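Local coordinates for protein 1-pyrroline-5-carboxylate dehydrogenase (Thermus thermophilus, PDB 1UZB) that probably oxidises the glutamate semialdehyde derived from 1-pyrroline-5-carboxylate to glutamate, the closing step of proline breakdown, as an NAD-dependent aldehyde dehydrogenase, at residues A334-P337 with V338-V342; I426-D430 with F431-L435; L457-A460 with R461-F464. All coordinates share one frame; numbering follows the deposited sequence. Where two conformers were deposited one is given.

Contact 1: A334-P337 with V338-V342; sequences AYEP and VLERV
Helix 332-346, which follows strand 325-331 of the seven-stranded sheet, probably that of the aldehyde dehydrogenase catalytic domain, sets Tyr335 beside Leu339 and Glu336 beside Glu340 one turn on. Leu339 N bonds to Tyr335 O at 2.9 Å and Glu340 N to Glu336 O at 3.0 Å. The helix is kinked at Pro337, whose ring nitrogen has no hydrogen to give the turn before.

On the sheet side, Tyr335 and Leu339 run alongside each other, both with CG anti to the backbone N (Tyr335 chi1 -175°), which brings Leu339 CD2 obliquely to Tyr335 CZ at 3.6 Å. Both side chains rest on Val425, and the phenol hydrogen-bonds Thr405.

The next strip round the helix is charged. The carboxylates of Glu336 and Glu340 come close, planes 39° apart and OE2 to OE2 at 4.3 Å; a water donating to Glu336 OE1 and Glu340 OE2, and Arg341 NH2 3.4 Å from Glu340 OE2 (charges only), probably ease the repulsion. Arg341 spends its NE on a salt bridge to Asp304. Its NH2 turns back to Pro337 O, 2.9 Å away: the oxygen lies in the guanidinium plane, whereas the nitrogen stands 42° above the carbonyl plane.

Contact 2: I426-D430 with F431-L435; sequences IRVKD and FAEAL
Asp430 caps the N-terminus of helix 431-439 by accepting from Glu433 N, while the Glu433 side chain reaches back over the turn to Lys429. This is the tight corner at which strand 422-428 ends and the chain reverses into the helix. Asp430 OD1 takes the Glu433 N-H at 2.9 Å, nearly in line with its C-O bond and with an N-H...O angle of 162°. The carboxylate is placed there by chi1 of 50°, which sets CG between the backbone N and the carbonyl carbon. The next amide, Ala434 N, bonds to Asp430 O at 2.9 Å, so one residue serves two amides of the first turn, through its side chain and its backbone.

Glu433 stretches out along Val428 and divides its oxygens. OE2 accepts from Lys429 N at 3.0 Å, approached from well above the carboxylate plane, and OE1 forms a salt bridge with Lys429 NZ at 3.2 Å. That ammonium also has a long ionic contact with Asp430 OD2, at 3.7 Å, which completes a small charge network at the surface.

Beneath the turn, Val428 CG2 lies 3.9 Å from Ala434 CB. The strand pairs with 325-331, Ala434 and Phe431 pack on Ile296 of strand 293-297, and Phe431 stacks with His456 of helix 454-463.

Contact 3: L457-A460 with R461-F464; sequences LEWA and RREF
Glu458 and Arg461 lie side by side on the last turns of helix 454-463, the helix of a beta-alpha-beta crossover from strand 446-450 to strand 468-471. Their carboxylate and guanidinium planes are 31° apart. Arg461 runs straight out and bends at chi3 (-59°), bringing NE to the syn side of Glu458 OE2 at 2.9 Å. The N-H...O angle is only 135°, so this hydrogen bond within the salt bridge is bent. A water accepting from Arg461 NH2 at 2.9 Å and donating to Glu458 OE1 closes a second link.

Arg462 folds back differently: one face of its guanidinium lies over the backbone of Trp459, with CZ 3.8 Å from Trp459 CA. Glu463 crosses Trp459 obliquely and sets CG against the indole edge, 3.9 Å from CD1. At the helix end Ala460 CB lies 4.1 Å from Phe464 CB, on the edge side of the ring.

Arg461 NH1 also forms a salt bridge with Glu168 of a second subunit, and Glu458 OE1 with Arg100 of a third. Asp97 and Arg100 of the third subunit bring like charges close too, but with each group paired to opposite charges both probably stay ionised.

Contacts 1 and 3 lie within helices flanking the seven-stranded sheet, consistent with that of the aldehyde dehydrogenase catalytic domain; contact 2 is a turn from one of its strands into a helix. The centre of contact 2 is about 15 Å from that of contact 1 and about 14 Å from that of contact 3. Toward contact 1, Arg427 CD meets Tyr335 CG at 3.6 Å. Toward contact 3, Trp459 packs against Phe431, Ala432 and Leu435, its ring inclined to that of Phe431 by about 55°. Contacts 1 and 3 stay about 13 Å apart at their nearest atoms. Contact 3 alone reaches other subunits. The three centres lie about 26 to 31 Å from the centre of the chain.

Contact 1: A334-P337 with V338-V342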
# COMPACT_ATOMS: atom_id res chain seq x y z
N ALA A 334 -22.36 -19.95 38.94
CA ALA A 334 -21.59 -20.94 38.20
C ALA A 334 -20.84 -21.93 39.09
O ALA A 334 -20.39 -22.97 38.62
CB ALA A 334 -20.60 -20.24 37.28
N TYR A 335 -20.73 -21.60 40.38
CA TYR A 335 -19.97 -22.44 41.31
C TYR A 335 -20.29 -23.93 41.31
O TYR A 335 -19.44 -24.75 40.95
CB TYR A 335 -20.10 -21.90 42.73
CG TYR A 335 -19.25 -22.66 43.72
CD1 TYR A 335 -17.86 -22.54 43.72
CD2 TYR A 335 -19.83 -23.55 44.63
CE1 TYR A 335 -17.07 -23.28 44.60
CE2 TYR A 335 -19.05 -24.28 45.51
CZ TYR A 335 -17.67 -24.15 45.49
OH TYR A 335 -16.91 -24.89 46.36
N GLU A 336 -21.49 -24.30 41.74
CA GLU A 336 -21.86 -25.71 41.80
C GLU A 336 -21.83 -26.41 40.44
O GLU A 336 -21.20 -27.45 40.29
CB GLU A 336 -23.24 -25.86 42.45
CG GLU A 336 -23.63 -27.29 42.80
CD GLU A 336 -23.90 -28.15 41.58
OE1 GLU A 336 -24.75 -27.76 40.75
OE2 GLU A 336 -23.26 -29.21 41.45
N PRO A 337 -22.50 -25.84 39.43
CA PRO A 337 -22.50 -26.48 38.11
C PRO A 337 -21.12 -26.73 37.50
O PRO A 337 -20.85 -27.81 36.99
CB PRO A 337 -23.35 -25.52 37.26
CG PRO A 337 -24.25 -24.89 38.26
CD PRO A 337 -23.31 -24.61 39.39
N VAL A 338 -20.25 -25.73 37.57
CA VAL A 338 -18.93 -25.88 36.99
C VAL A 338 -18.01 -26.76 37.82
O VAL A 338 -17.31 -27.61 37.28
CB VAL A 338 -18.26 -24.50 36.76
CG1 VAL A 338 -16.87 -24.68 36.18
CG2 VAL A 338 -19.12 -23.67 35.81
N LEU A 339 -18.01 -26.58 39.14
CA LEU A 339 -17.15 -27.38 39.99
C LEU A 339 -17.50 -28.86 39.89
O LEU A 339 -16.62 -29.71 39.83
CB LEU A 339 -17.22 -26.91 41.44
CG LEU A 339 -16.29 -27.65 42.41
CD1 LEU A 339 -14.85 -27.62 41.89
CD2 LEU A 339 -16.38 -27.00 43.78
N GLU A 340 -18.79 -29.18 39.87
CA GLU A 340 -19.19 -30.57 39.78
C GLU A 340 -18.69 -31.18 38.47
O GLU A 340 -18.21 -32.31 38.45
CB GLU A 340 -20.72 -30.70 39.88
CG GLU A 340 -21.50 -30.08 38.74
CD GLU A 340 -22.06 -31.11 37.78
OE1 GLU A 340 -21.28 -31.92 37.24
OE2 GLU A 340 -23.29 -31.12 37.58
N ARG A 341 -18.78 -30.42 37.38
CA ARG A 341 -18.32 -30.91 36.08
C ARG A 341 -16.80 -31.05 36.02
O ARG A 341 -16.28 -32.00 35.44
CB ARG A 341 -18.80 -29.97 34.97
CG ARG A 341 -20.30 -30.08 34.69
CD ARG A 341 -20.76 -29.01 33.71
NE ARG A 341 -22.14 -29.22 33.27
CZ ARG A 341 -23.21 -29.05 34.03
NH1 ARG A 341 -24.42 -29.26 33.52
NH2 ARG A 341 -23.09 -28.65 35.29
N VAL A 342 -16.09 -30.10 36.63
CA VAL A 342 -14.63 -30.15 36.64
C VAL A 342 -14.15 -31.37 37.43
O VAL A 342 -13.25 -32.08 37.00
CB VAL A 342 -14.02 -28.86 37.26
CG1 VAL A 342 -12.54 -29.06 37.55
CG2 VAL A 342 -14.22 -27.69 36.31
O HOH W 1 -25.10 -29.09 37.88

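Contact 2: I426-D430 with F431-L435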
# COMPACT_ATOMS: atom_id res chain seq x y z
N ILE A 426 -11.92 -20.56 43.60
CA ILE A 426 -12.34 -19.41 44.39
C ILE A 426 -13.77 -19.03 44.02
O ILE A 426 -14.09 -18.87 42.84
CB ILE A 426 -11.39 -18.22 44.10
CG1 ILE A 426 -9.94 -18.65 44.34
CG2 ILE A 426 -11.76 -17.03 44.97
CD1 ILE A 426 -8.90 -17.69 43.79
N ARG A 427 -14.62 -18.90 45.03
CA ARG A 427 -16.02 -18.55 44.81
C ARG A 427 -16.24 -17.06 45.07
O ARG A 427 -15.89 -16.55 46.13
CB ARG A 427 -16.90 -19.38 45.76
CG ARG A 427 -18.39 -19.11 45.66
CD ARG A 427 -19.19 -20.19 46.36
NE ARG A 427 -18.93 -20.23 47.80
CZ ARG A 427 -19.51 -19.43 48.69
NH1 ARG A 427 -19.20 -19.53 49.98
NH2 ARG A 427 -20.40 -18.53 48.30
N VAL A 428 -16.80 -16.37 44.08
CA VAL A 428 -17.05 -14.93 44.19
C VAL A 428 -18.52 -14.64 43.91
O VAL A 428 -19.23 -15.47 43.33
CB VAL A 428 -16.15 -14.13 43.21
CG1 VAL A 428 -14.69 -14.42 43.50
CG2 VAL A 428 -16.48 -14.49 41.77
N LYS A 429 -18.98 -13.45 44.31
CA LYS A 429 -20.38 -13.08 44.13
C LYS A 429 -20.82 -12.77 42.71
O LYS A 429 -21.86 -13.25 42.25
CB LYS A 429 -20.74 -11.89 45.03
CG LYS A 429 -22.19 -11.45 44.90
CD LYS A 429 -22.54 -10.29 45.82
CE LYS A 429 -21.84 -9.00 45.42
NZ LYS A 429 -20.37 -9.05 45.63
N ASP A 430 -20.03 -11.97 42.00
CA ASP A 430 -20.37 -11.59 40.64
C ASP A 430 -19.14 -11.42 39.76
O ASP A 430 -18.02 -11.65 40.20
CB ASP A 430 -21.19 -10.30 40.63
CG ASP A 430 -20.56 -9.20 41.47
OD1 ASP A 430 -19.31 -9.11 41.50
OD2 ASP A 430 -21.31 -8.41 42.07
N PHE A 431 -19.37 -10.99 38.52
CA PHE A 431 -18.29 -10.81 37.57
C PHE A 431 -17.30 -9.73 37.98
O PHE A 431 -16.10 -9.88 37.77
CB PHE A 431 -18.86 -10.49 36.18
CG PHE A 431 -17.88 -10.74 35.07
CD1 PHE A 431 -17.56 -12.03 34.69
CD2 PHE A 431 -17.26 -9.67 34.43
CE1 PHE A 431 -16.63 -12.27 33.68
CE2 PHE A 431 -16.33 -9.89 33.42
CZ PHE A 431 -16.02 -11.19 33.04
N ALA A 432 -17.79 -8.63 38.55
CA ALA A 432 -16.91 -7.55 38.97
C ALA A 432 -15.94 -8.09 40.02
O ALA A 432 -14.74 -7.82 39.97
CB ALA A 432 -17.72 -6.40 39.55
N GLU A 433 -16.46 -8.86 40.97
CA GLU A 433 -15.62 -9.43 42.01
C GLU A 433 -14.66 -10.44 41.38
O GLU A 433 -13.51 -10.57 41.82
CB GLU A 433 -16.49 -10.11 43.07
CG GLU A 433 -15.71 -10.62 44.27
CD GLU A 433 -16.63 -11.07 45.39
OE1 GLU A 433 -17.36 -10.23 45.94
OE2 GLU A 433 -16.61 -12.28 45.72
N ALA A 434 -15.12 -11.15 40.36
CA ALA A 434 -14.27 -12.13 39.68
C ALA A 434 -13.04 -11.44 39.08
O ALA A 434 -11.92 -11.92 39.21
CB ALA A 434 -15.05 -12.85 38.59
N LEU A 435 -13.26 -10.30 38.42
CA LEU A 435 -12.16 -9.56 37.82
C LEU A 435 -11.21 -9.03 38.89
O LEU A 435 -9.99 -9.03 38.71
CB LEU A 435 -12.69 -8.40 36.97
CG LEU A 435 -13.33 -8.80 35.63
CD1 LEU A 435 -13.99 -7.58 35.01
CD2 LEU A 435 -12.27 -9.37 34.70

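Contact 3: L457-A460 with R461-F464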
# COMPACT_ATOMS: atom_id res chain seq x y z
N LEU A 457 -17.36 -10.19 28.40
CA LEU A 457 -16.17 -10.47 27.62
C LEU A 457 -15.44 -9.19 27.25
O LEU A 457 -14.22 -9.09 27.43
CB LEU A 457 -16.53 -11.24 26.34
CG LEU A 457 -17.14 -12.64 26.52
CD1 LEU A 457 -17.36 -13.25 25.15
CD2 LEU A 457 -16.22 -13.53 27.35
N GLU A 458 -16.17 -8.19 26.76
CA GLU A 458 -15.52 -6.95 26.37
C GLU A 458 -14.98 -6.19 27.58
O GLU A 458 -13.99 -5.47 27.48
CB GLU A 458 -16.49 -6.09 25.55
CG GLU A 458 -16.96 -6.78 24.26
CD GLU A 458 -15.82 -7.19 23.33
OE1 GLU A 458 -16.09 -7.92 22.35
OE2 GLU A 458 -14.66 -6.80 23.57
N TRP A 459 -15.63 -6.37 28.73
CA TRP A 459 -15.18 -5.75 29.97
C TRP A 459 -13.82 -6.37 30.31
O TRP A 459 -12.86 -5.67 30.63
CB TRP A 459 -16.22 -6.05 31.06
CG TRP A 459 -15.96 -5.44 32.41
CD1 TRP A 459 -14.93 -4.63 32.78
CD2 TRP A 459 -16.78 -5.61 33.57
NE1 TRP A 459 -15.05 -4.29 34.10
CE2 TRP A 459 -16.18 -4.87 34.61
CE3 TRP A 459 -17.96 -6.32 33.84
CZ2 TRP A 459 -16.72 -4.82 35.91
CZ3 TRP A 459 -18.50 -6.26 35.12
CH2 TRP A 459 -17.88 -5.52 36.14
N ALA A 460 -13.74 -7.69 30.23
CA ALA A 460 -12.49 -8.40 30.51
C ALA A 460 -11.40 -8.02 29.51
O ALA A 460 -10.22 -7.95 29.87
CB ALA A 460 -12.74 -9.90 30.46
N ARG A 461 -11.77 -7.79 28.25
CA ARG A 461 -10.80 -7.41 27.24
C ARG A 461 -10.08 -6.13 27.66
O ARG A 461 -8.90 -5.95 27.39
CB ARG A 461 -11.50 -7.19 25.89
CG ARG A 461 -10.57 -6.78 24.74
CD ARG A 461 -11.35 -6.60 23.44
NE ARG A 461 -12.02 -7.84 23.07
CZ ARG A 461 -11.49 -8.80 22.32
NH1 ARG A 461 -10.27 -8.65 21.81
NH2 ARG A 461 -12.16 -9.92 22.10
N ARG A 462 -10.82 -5.26 28.35
CA ARG A 462 -10.27 -3.99 28.80
C ARG A 462 -9.68 -4.01 30.21
O ARG A 462 -8.74 -3.26 30.48
CB ARG A 462 -11.35 -2.90 28.76
CG ARG A 462 -12.06 -2.73 27.42
CD ARG A 462 -12.94 -1.49 27.42
NE ARG A 462 -13.94 -1.50 28.49
CZ ARG A 462 -15.05 -2.24 28.47
NH1 ARG A 462 -15.31 -3.03 27.44
NH2 ARG A 462 -15.90 -2.19 29.49
N GLU A 463 -10.20 -4.86 31.08
CA GLU A 463 -9.75 -4.87 32.48
C GLU A 463 -9.12 -6.11 33.11
O GLU A 463 -8.61 -6.02 34.22
CB GLU A 463 -10.91 -4.40 33.36
CG GLU A 463 -11.37 -2.98 33.06
CD GLU A 463 -10.30 -1.94 33.34
OE1 GLU A 463 -9.83 -1.87 34.49
OE2 GLU A 463 -9.93 -1.19 32.40
N PHE A 464 -9.17 -7.26 32.45
CA PHE A 464 -8.55 -8.47 33.00
C PHE A 464 -7.08 -8.27 32.59
O PHE A 464 -6.70 -8.52 31.45
CB PHE A 464 -9.14 -9.71 32.32
CG PHE A 464 -8.82 -11.02 33.02
CD1 PHE A 464 -7.63 -11.21 33.72
CD2 PHE A 464 -9.70 -12.10 32.90
CE1 PHE A 464 -7.32 -12.45 34.27
CE2 PHE A 464 -9.40 -13.34 33.46
CZ PHE A 464 -8.20 -13.52 34.14
O HOH W 2 -14.84 -10.53 22.93